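Local coordinates for ABC sugar transporter, periplasmic sugar binding protein (Legionella pneumophila subsp. pneumophila, PDB 3ROT) that probably binds a sugar in the periplasm and delivers it to an ABC transporter for uptake into the cell, at residues I9-Q14 with N137-H142; P48-F53 with T68-T73; L166-D171 with S197-P202. One frame throughout, in Å; residues are numbered along the deposited sequence.

Contact 1 of 3, residues I9-Q14 with N137-H142. With GOL (glycerol), chain C.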
loop_
_atom_site.group_PDB
_atom_site.type_symbol
_atom_site.label_atom_id
_atom_site.label_comp_id
_atom_site.label_asym_id
_atom_site.label_seq_id
_atom_site.Cartn_x
_atom_site.Cartn_y
_atom_site.Cartn_z
ATOM N N ILE A 9 0.041 -9.784 -17.285
ATOM C CA ILE A 9 -1.034 -10.001 -16.338
ATOM C C ILE A 9 -0.518 -10.543 -15.010
ATOM O O ILE A 9 0.284 -11.476 -14.982
ATOM C CB ILE A 9 -2.074 -10.959 -16.968
ATOM C CG1 ILE A 9 -2.460 -10.425 -18.357
ATOM C CG2 ILE A 9 -3.298 -11.075 -16.066
ATOM C CD1 ILE A 9 -3.432 -11.278 -19.161
ATOM N N THR A 10 -0.962 -9.941 -13.907
ATOM C CA THR A 10 -0.542 -10.378 -12.582
ATOM C C THR A 10 -1.728 -10.513 -11.638
ATOM O O THR A 10 -2.854 -10.172 -11.985
ATOM C CB THR A 10 0.491 -9.405 -11.947
ATOM O OG1 THR A 10 -0.125 -8.136 -11.697
ATOM C CG2 THR A 10 1.688 -9.221 -12.882
ATOM N N HIS A 11 -1.463 -11.028 -10.446
ATOM C CA HIS A 11 -2.505 -11.226 -9.448
ATOM C C HIS A 11 -2.546 -10.101 -8.417
ATOM O O HIS A 11 -3.346 -10.135 -7.490
ATOM C CB HIS A 11 -2.296 -12.569 -8.734
ATOM C CG HIS A 11 -0.915 -12.749 -8.185
ATOM N ND1 HIS A 11 0.118 -13.287 -8.926
ATOM C CD2 HIS A 11 -0.385 -12.419 -6.982
ATOM C CE1 HIS A 11 1.224 -13.281 -8.202
ATOM N NE2 HIS A 11 0.946 -12.759 -7.019
ATOM N N GLY A 12 -1.677 -9.110 -8.575
ATOM C CA GLY A 12 -1.647 -7.999 -7.641
ATOM C C GLY A 12 -1.004 -6.774 -8.263
ATOM O O GLY A 12 -0.313 -6.878 -9.279
ATOM N N SER A 13 -1.208 -5.614 -7.646
ATOM C CA SER A 13 -0.654 -4.387 -8.188
ATOM C C SER A 13 -0.327 -3.321 -7.150
ATOM O O SER A 13 0.155 -2.249 -7.502
ATOM C CB SER A 13 -1.633 -3.809 -9.212
ATOM O OG SER A 13 -2.874 -3.513 -8.591
ATOM N N GLN A 14 -0.575 -3.606 -5.877
ATOM C CA GLN A 14 -0.304 -2.617 -4.832
ATOM C C GLN A 14 1.124 -2.678 -4.287
ATOM O O GLN A 14 1.738 -1.647 -4.012
ATOM C CB GLN A 14 -1.306 -2.774 -3.679
ATOM C CG GLN A 14 -2.779 -2.664 -4.088
ATOM C CD GLN A 14 -3.048 -1.555 -5.103
ATOM O OE1 GLN A 14 -2.919 -1.761 -6.312
ATOM N NE2 GLN A 14 -3.418 -0.372 -4.611
ATOM N N ASN A 137 2.828 -15.215 6.488
ATOM C CA ASN A 137 2.296 -15.452 5.151
ATOM C C ASN A 137 1.129 -14.509 4.902
ATOM O O ASN A 137 0.106 -14.571 5.590
ATOM C CB ASN A 137 1.811 -16.900 5.003
ATOM C CG ASN A 137 1.700 -17.333 3.543
ATOM O OD1 ASN A 137 1.346 -16.537 2.672
ATOM N ND2 ASN A 137 1.997 -18.604 3.275
ATOM N N PRO A 138 1.272 -13.605 3.924
ATOM C CA PRO A 138 0.158 -12.693 3.673
ATOM C C PRO A 138 -0.828 -13.236 2.652
ATOM O O PRO A 138 -1.889 -12.646 2.442
ATOM C CB PRO A 138 0.858 -11.429 3.190
ATOM C CG PRO A 138 1.991 -11.979 2.405
ATOM C CD PRO A 138 2.506 -13.116 3.281
ATOM N N GLN A 139 -0.480 -14.355 2.018
ATOM C CA GLN A 139 -1.355 -14.933 1.011
ATOM C C GLN A 139 -1.418 -16.449 0.954
ATOM O O GLN A 139 -0.837 -17.062 0.056
ATOM C CB GLN A 139 -0.976 -14.438 -0.385
ATOM C CG GLN A 139 -1.169 -12.969 -0.625
ATOM C CD GLN A 139 -0.714 -12.570 -2.014
ATOM O OE1 GLN A 139 -1.259 -13.035 -3.017
ATOM N NE2 GLN A 139 0.299 -11.716 -2.081
ATOM N N PRO A 140 -2.110 -17.081 1.913
ATOM C CA PRO A 140 -2.179 -18.541 1.834
ATOM C C PRO A 140 -2.843 -18.847 0.482
ATOM O O PRO A 140 -3.719 -18.105 0.035
ATOM C CB PRO A 140 -3.064 -18.902 3.026
ATOM C CG PRO A 140 -2.699 -17.848 4.027
ATOM C CD PRO A 140 -2.697 -16.589 3.172
ATOM N N GLY A 141 -2.424 -19.911 -0.182
ATOM C CA GLY A 141 -3.010 -20.212 -1.476
ATOM C C GLY A 141 -2.029 -19.866 -2.580
ATOM O O GLY A 141 -2.043 -20.482 -3.643
ATOM N N HIS A 142 -1.175 -18.874 -2.330
ATOM C CA HIS A 142 -0.158 -18.465 -3.301
ATOM C C HIS A 142 0.912 -19.560 -3.313
ATOM O O HIS A 142 1.686 -19.689 -2.364
ATOM C CB HIS A 142 0.457 -17.130 -2.878
ATOM C CG HIS A 142 1.431 -16.567 -3.867
ATOM N ND1 HIS A 142 2.487 -17.295 -4.371
ATOM C CD2 HIS A 142 1.549 -15.326 -4.391
ATOM C CE1 HIS A 142 3.216 -16.525 -5.157
ATOM N NE2 HIS A 142 2.670 -15.324 -5.186
HETATM C C1 GOL C . 4.513 -12.064 -5.303
HETATM O O1 GOL C . 4.051 -13.051 -6.191
HETATM C C2 GOL C . 6.027 -11.824 -5.434
HETATM O O2 GOL C . 6.746 -13.041 -5.496
HETATM C C3 GOL C . 6.496 -10.972 -4.260
HETATM O O3 GOL C . 7.544 -11.599 -3.564
#

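Contact 2 of 3, residues P48-F53 with T68-T73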
loop_
_atom_site.group_PDB
_atom_site.type_symbol
_atom_site.label_atom_id
_atom_site.label_comp_id
_atom_site.label_asym_id
_atom_site.label_seq_id
_atom_site.Cartn_x
_atom_site.Cartn_y
_atom_site.Cartn_z
ATOM N N PRO A 48 -9.780 -15.235 -9.546
ATOM C CA PRO A 48 -10.840 -15.261 -10.558
ATOM C C PRO A 48 -10.807 -14.025 -11.472
ATOM O O PRO A 48 -11.038 -14.125 -12.678
ATOM C CB PRO A 48 -12.117 -15.364 -9.718
ATOM C CG PRO A 48 -11.727 -14.738 -8.408
ATOM C CD PRO A 48 -10.344 -15.280 -8.187
ATOM N N LYS A 49 -10.509 -12.867 -10.893
ATOM C CA LYS A 49 -10.418 -11.636 -11.669
ATOM C C LYS A 49 -9.275 -11.764 -12.681
ATOM O O LYS A 49 -9.425 -11.411 -13.856
ATOM C CB LYS A 49 -10.156 -10.454 -10.742
ATOM C CG LYS A 49 -10.147 -9.115 -11.436
ATOM C CD LYS A 49 -11.431 -8.895 -12.214
ATOM C CE LYS A 49 -11.699 -7.415 -12.402
ATOM N NZ LYS A 49 -11.802 -6.729 -11.075
ATOM N N GLN A 50 -8.136 -12.272 -12.219
ATOM C CA GLN A 50 -6.987 -12.459 -13.097
ATOM C C GLN A 50 -7.325 -13.446 -14.209
ATOM O O GLN A 50 -6.915 -13.261 -15.352
ATOM C CB GLN A 50 -5.766 -12.961 -12.309
ATOM C CG GLN A 50 -4.647 -13.493 -13.210
ATOM C CD GLN A 50 -3.364 -13.806 -12.465
ATOM O OE1 GLN A 50 -3.384 -14.171 -11.292
ATOM N NE2 GLN A 50 -2.235 -13.682 -13.158
ATOM N N VAL A 51 -8.070 -14.497 -13.872
ATOM C CA VAL A 51 -8.461 -15.491 -14.862
ATOM C C VAL A 51 -9.297 -14.810 -15.946
ATOM O O VAL A 51 -9.124 -15.074 -17.135
ATOM C CB VAL A 51 -9.274 -16.648 -14.219
ATOM C CG1 VAL A 51 -9.939 -17.487 -15.303
ATOM C CG2 VAL A 51 -8.353 -17.523 -13.381
ATOM N N GLN A 52 -10.197 -13.926 -15.534
ATOM C CA GLN A 52 -11.025 -13.213 -16.495
ATOM C C GLN A 52 -10.144 -12.310 -17.364
ATOM O O GLN A 52 -10.351 -12.207 -18.573
ATOM C CB GLN A 52 -12.089 -12.392 -15.763
ATOM C CG GLN A 52 -13.028 -11.642 -16.690
ATOM C CD GLN A 52 -13.513 -12.500 -17.843
ATOM O OE1 GLN A 52 -13.961 -13.636 -17.648
ATOM N NE2 GLN A 52 -13.432 -11.960 -19.057
ATOM N N PHE A 53 -9.158 -11.660 -16.747
ATOM C CA PHE A 53 -8.237 -10.803 -17.497
ATOM C C PHE A 53 -7.557 -11.595 -18.621
ATOM O O PHE A 53 -7.515 -11.157 -19.775
ATOM C CB PHE A 53 -7.162 -10.226 -16.574
ATOM C CG PHE A 53 -7.620 -9.051 -15.757
ATOM C CD1 PHE A 53 -8.257 -7.971 -16.363
ATOM C CD2 PHE A 53 -7.376 -9.003 -14.388
ATOM C CE1 PHE A 53 -8.642 -6.857 -15.616
ATOM C CE2 PHE A 53 -7.756 -7.897 -13.636
ATOM C CZ PHE A 53 -8.390 -6.820 -14.253
ATOM N N THR A 68 1.542 -14.242 -14.251
ATOM C CA THR A 68 1.932 -14.967 -13.058
ATOM C C THR A 68 0.935 -16.130 -13.011
ATOM O O THR A 68 -0.141 -16.050 -13.595
ATOM C CB THR A 68 1.774 -14.100 -11.786
ATOM O OG1 THR A 68 0.387 -13.839 -11.557
ATOM C CG2 THR A 68 2.497 -12.770 -11.946
ATOM N N ILE A 69 1.299 -17.220 -12.346
ATOM C CA ILE A 69 0.412 -18.365 -12.248
ATOM C C ILE A 69 0.531 -18.863 -10.809
ATOM O O ILE A 69 1.204 -19.861 -10.540
ATOM C CB ILE A 69 0.828 -19.473 -13.255
ATOM C CG1 ILE A 69 1.072 -18.851 -14.636
ATOM C CG2 ILE A 69 -0.267 -20.548 -13.339
ATOM C CD1 ILE A 69 1.498 -19.846 -15.732
ATOM N N PRO A 70 -0.117 -18.151 -9.861
ATOM C CA PRO A 70 -0.117 -18.455 -8.424
ATOM C C PRO A 70 -1.028 -19.591 -7.967
ATOM O O PRO A 70 -1.225 -19.771 -6.769
ATOM C CB PRO A 70 -0.521 -17.130 -7.799
ATOM C CG PRO A 70 -1.536 -16.636 -8.765
ATOM C CD PRO A 70 -0.895 -16.925 -10.123
ATOM N N SER A 71 -1.584 -20.344 -8.911
ATOM C CA SER A 71 -2.470 -21.458 -8.582
ATOM C C SER A 71 -2.225 -22.635 -9.522
ATOM O O SER A 71 -1.978 -22.445 -10.716
ATOM C CB SER A 71 -3.932 -21.022 -8.686
ATOM O OG SER A 71 -4.817 -22.110 -8.466
ATOM N N ASP A 72 -2.296 -23.849 -8.983
ATOM C CA ASP A 72 -2.088 -25.042 -9.794
ATOM C C ASP A 72 -3.353 -25.449 -10.552
ATOM O O ASP A 72 -3.286 -26.276 -11.461
ATOM C CB ASP A 72 -1.630 -26.223 -8.925
ATOM C CG ASP A 72 -0.186 -26.098 -8.468
ATOM O OD1 ASP A 72 0.709 -25.946 -9.328
ATOM O OD2 ASP A 72 0.056 -26.166 -7.244
ATOM N N THR A 73 -4.493 -24.860 -10.199
ATOM C CA THR A 73 -5.760 -25.213 -10.845
ATOM C C THR A 73 -6.539 -24.085 -11.543
ATOM O O THR A 73 -7.113 -24.285 -12.617
ATOM C CB THR A 73 -6.721 -25.873 -9.819
ATOM O OG1 THR A 73 -6.824 -25.041 -8.653
ATOM C CG2 THR A 73 -6.210 -27.241 -9.417
#

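Contact 3 of 3, residues L166-D171 with S197-P202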
loop_
_atom_site.group_PDB
_atom_site.type_symbol
_atom_site.label_atom_id
_atom_site.label_comp_id
_atom_site.label_asym_id
_atom_site.label_seq_id
_atom_site.Cartn_x
_atom_site.Cartn_y
_atom_site.Cartn_z
ATOM N N LEU A 166 2.474 -18.149 10.313
ATOM C CA LEU A 166 1.269 -17.421 10.655
ATOM C C LEU A 166 0.648 -16.740 9.438
ATOM O O LEU A 166 1.333 -16.029 8.699
ATOM C CB LEU A 166 1.606 -16.379 11.724
ATOM C CG LEU A 166 0.535 -15.399 12.195
ATOM C CD1 LEU A 166 -0.640 -16.159 12.798
ATOM C CD2 LEU A 166 1.157 -14.447 13.214
ATOM N N ASP A 167 -0.645 -16.983 9.231
ATOM C CA ASP A 167 -1.390 -16.374 8.131
ATOM C C ASP A 167 -1.815 -14.991 8.610
ATOM O O ASP A 167 -2.752 -14.861 9.396
ATOM C CB ASP A 167 -2.623 -17.221 7.800
ATOM C CG ASP A 167 -3.628 -16.499 6.902
ATOM O OD1 ASP A 167 -3.370 -15.366 6.429
ATOM O OD2 ASP A 167 -4.701 -17.084 6.660
ATOM N N VAL A 168 -1.127 -13.958 8.137
ATOM C CA VAL A 168 -1.441 -12.595 8.565
ATOM C C VAL A 168 -2.315 -11.805 7.600
ATOM O O VAL A 168 -2.786 -10.727 7.942
ATOM C CB VAL A 168 -0.147 -11.782 8.826
ATOM C CG1 VAL A 168 0.641 -12.403 9.968
ATOM C CG2 VAL A 168 0.707 -11.740 7.563
ATOM N N GLY A 169 -2.545 -12.337 6.404
ATOM C CA GLY A 169 -3.352 -11.617 5.435
ATOM C C GLY A 169 -2.612 -10.377 4.950
ATOM O O GLY A 169 -1.394 -10.286 5.108
ATOM N N THR A 170 -3.329 -9.417 4.368
ATOM C CA THR A 170 -2.679 -8.202 3.878
ATOM C C THR A 170 -3.138 -6.912 4.559
ATOM O O THR A 170 -2.482 -5.879 4.421
ATOM C CB THR A 170 -2.841 -8.039 2.346
ATOM O OG1 THR A 170 -4.229 -7.937 2.012
ATOM C CG2 THR A 170 -2.226 -9.224 1.615
ATOM N N ASP A 171 -4.255 -6.961 5.283
ATOM C CA ASP A 171 -4.744 -5.776 5.995
ATOM C C ASP A 171 -3.711 -5.379 7.060
ATOM O O ASP A 171 -3.467 -6.127 8.013
ATOM C CB ASP A 171 -6.082 -6.074 6.672
ATOM C CG ASP A 171 -6.643 -4.868 7.412
ATOM O OD1 ASP A 171 -7.152 -3.942 6.748
ATOM O OD2 ASP A 171 -6.569 -4.844 8.659
ATOM N N SER A 197 6.787 -8.058 0.972
ATOM C CA SER A 197 6.792 -6.751 1.613
ATOM C C SER A 197 5.425 -6.412 2.218
ATOM O O SER A 197 5.322 -5.536 3.080
ATOM C CB SER A 197 7.221 -5.675 0.613
ATOM O OG SER A 197 6.337 -5.622 -0.488
ATOM N N GLN A 198 4.374 -7.104 1.786
ATOM C CA GLN A 198 3.040 -6.838 2.338
ATOM C C GLN A 198 2.972 -7.180 3.827
ATOM O O GLN A 198 2.172 -6.607 4.574
ATOM C CB GLN A 198 1.978 -7.646 1.605
ATOM C CG GLN A 198 1.874 -7.354 0.123
ATOM C CD GLN A 198 1.131 -8.461 -0.596
ATOM O OE1 GLN A 198 1.533 -9.635 -0.544
ATOM N NE2 GLN A 198 0.044 -8.104 -1.260
ATOM N N ALA A 199 3.787 -8.145 4.248
ATOM C CA ALA A 199 3.835 -8.523 5.652
ATOM C C ALA A 199 4.786 -7.560 6.359
ATOM O O ALA A 199 4.525 -7.116 7.478
ATOM C CB ALA A 199 4.340 -9.966 5.808
ATOM N N LEU A 200 5.888 -7.229 5.695
ATOM C CA LEU A 200 6.881 -6.336 6.279
ATOM C C LEU A 200 6.432 -4.898 6.572
ATOM O O LEU A 200 6.729 -4.385 7.645
ATOM C CB LEU A 200 8.147 -6.305 5.413
ATOM C CG LEU A 200 9.311 -5.507 6.013
ATOM C CD1 LEU A 200 9.712 -6.100 7.364
ATOM C CD2 LEU A 200 10.501 -5.536 5.056
ATOM N N ASP A 201 5.726 -4.239 5.652
ATOM C CA ASP A 201 5.312 -2.848 5.904
ATOM C C ASP A 201 4.629 -2.616 7.252
ATOM O O ASP A 201 5.101 -1.805 8.064
ATOM C CB ASP A 201 4.383 -2.322 4.803
ATOM C CG ASP A 201 5.073 -2.186 3.473
ATOM O OD1 ASP A 201 6.248 -1.748 3.443
ATOM O OD2 ASP A 201 4.426 -2.503 2.450
ATOM N N PRO A 202 3.492 -3.294 7.503
ATOM C CA PRO A 202 2.834 -3.080 8.795
ATOM C C PRO A 202 3.727 -3.470 9.975
ATOM O O PRO A 202 3.654 -2.863 11.041
ATOM C CB PRO A 202 1.557 -3.916 8.683
ATOM C CG PRO A 202 1.891 -4.943 7.681
ATOM C CD PRO A 202 2.695 -4.199 6.657
HETATM O O HOH W 1 0.185 -4.890 3.960
#

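Contact 1 of 3, residues I9-Q14 with N137-H142
The imidazoles of H11 and H142 meet across the gap with their NE2 atoms 3.6 Å apart. The rings are turned almost square to each other, planes at 84° and centroids 5.1 Å apart. In H11, CG sits between the backbone N and the carbonyl carbon (chi1 52°), whereas in H142 it lies anti to the backbone N (chi1 -175°); these settings bring the two NE2 atoms from opposite loops to the same glycerol oxygen, O1.

No direct hydrogen bond joins the two segments. A glycerol, probably from the crystallisation liquor, mediates instead: its O1 lies near both ring planes, accepting from H142 NE2 at 2.8 Å and from H11 NE2 at 3.2 Å. Histidine suits both places because its second nitrogen can be anchored on its own side of the gap. H11 ND1 is hydrogen-bonded to T68, and H142 ND1 receives a weak bond from G144 N, capping helix 143-158.

Both segments are loops following the first strand of a parallel sheet, 5-9 in one lobe and 132-137 in the other, and they face each other as in the two-lobed periplasmic binding protein fold. D93, R148 and D225 also bind the glycerol, consistent with this cleft being the sugar site.

Van der Waals contact is slight. The amide of Q139 crosses the H11 ring obliquely, OE1 standing 4.1 Å from H11 CD2, while Q139 NE2 is hydrogen-bonded to Q198 OE1.

Local bonds shape the loops. T10 OG1 donates to G12 O at 2.7 Å; N137 OD1 accepts from Q139 N in an Asx turn, followed by a type II turn from Q139 to H142, where G141 adopts the positive phi that glycine tolerates easily.

Contact 2 of 3, residues P48-F53 with T68-T73
Q50 reaches out of helix 47-59 to T68, at the start of the loop that follows strand 64-67. The helix belongs to a beta-alpha-beta crossover running from strand 35-39 to strand 64-67 over the intervening strand 5-9. Glutamine suits this place because its long, flexible chain can carry an amide from the helix to the strand ends: CG is anti to the backbone N (chi1 166°) and the chain continues extended. NE2 then donates to T68 OG1 at 3.1 Å, nearly straight at 165°, with the hydroxyl close to the amide plane. A second, weak bond runs from NE2 to T67 OG1. T68 OG1 also bonds to H11 ND1, so this hydroxyl ties the helix to the ligand-side loop.

This buried, closely fitted part gives way to a looser outer side. P48 and Q52 turn to the surface, and the loop leaves the helix from S71 onward: S71 OG accepts from T73 N in a local ST turn, while D72 OD1 bonds outward to K97 N. Between the two regions the P70 ring lies obliquely by the amide, CD 3.9 Å from Q50 OE1, a buried oxygen with no hydrogen-bonding partner in the model.

Contact 3 of 3, residues L166-D171 with S197-P202
T170 and Q198 run alongside each other in the same direction, with their CA atoms 6.1 Å apart. From CB, the Q198 chain has CG anti to its own carbonyl carbon (chi1 -60°) and then runs on extended; CB and CG stay farther from T170 CG2, and the amide end makes the contact. There CD comes to 4.1 Å from T170 CG2 and NE2 to 3.8 Å from the same methyl, a van der Waals contact rather than a bond. OE1 is the polar anchor, accepting from Q139 NE2. A glutamine thus serves two needs, a flat end group that can lie against a methyl and an amide oxygen that can grip a neighbouring loop. Threonine is a fitting partner, since its branch offers CG2 to that amide.

The backbones meet through water. One molecule donates to T170 O at 2.9 Å and to Q198 O at 2.7 Å. The residue four places beyond Q198 is P202, which has no N-H to give, so the helix cannot close its usual bond there; the kinked first turn leaves Q198 O for the water.

Deeper in, V168 CG2 packs 4.4 Å from A199 CB, where the small alanine lets the helix approach. G169 follows with positive phi, favourable for glycine, and its N makes a weak bond to D167 OD1. D171 then caps helix 172-185 through Q174 N.

The contact therefore joins the end of strand 162-167, outermost of its sheet within this chain, to the start of helix 197-208. V168 and A199 both lie against L136 of strand 132-137, V168 and P202 against V175 of helix 172-185, and L200 faces strand 220-224.

Along the chain, 9-14 comes first, then both segments of contact 2, then 137-142, and finally contact 3. Contact 2 lies wholly in the lobe built on the six-stranded parallel sheet and contact 3 in the lobe built on the five-stranded one; their centres are about 21 Å apart and they do not touch. Contact 1 spans the cleft, about 10 Å from contact 2 and about 11 Å from contact 3, centre to centre. H11 links it to contact 2 and Q139 to contact 3, so each cleft-facing loop is hydrogen-bonded within its own lobe. Such an arrangement is consistent with two lobes closing over a sugar.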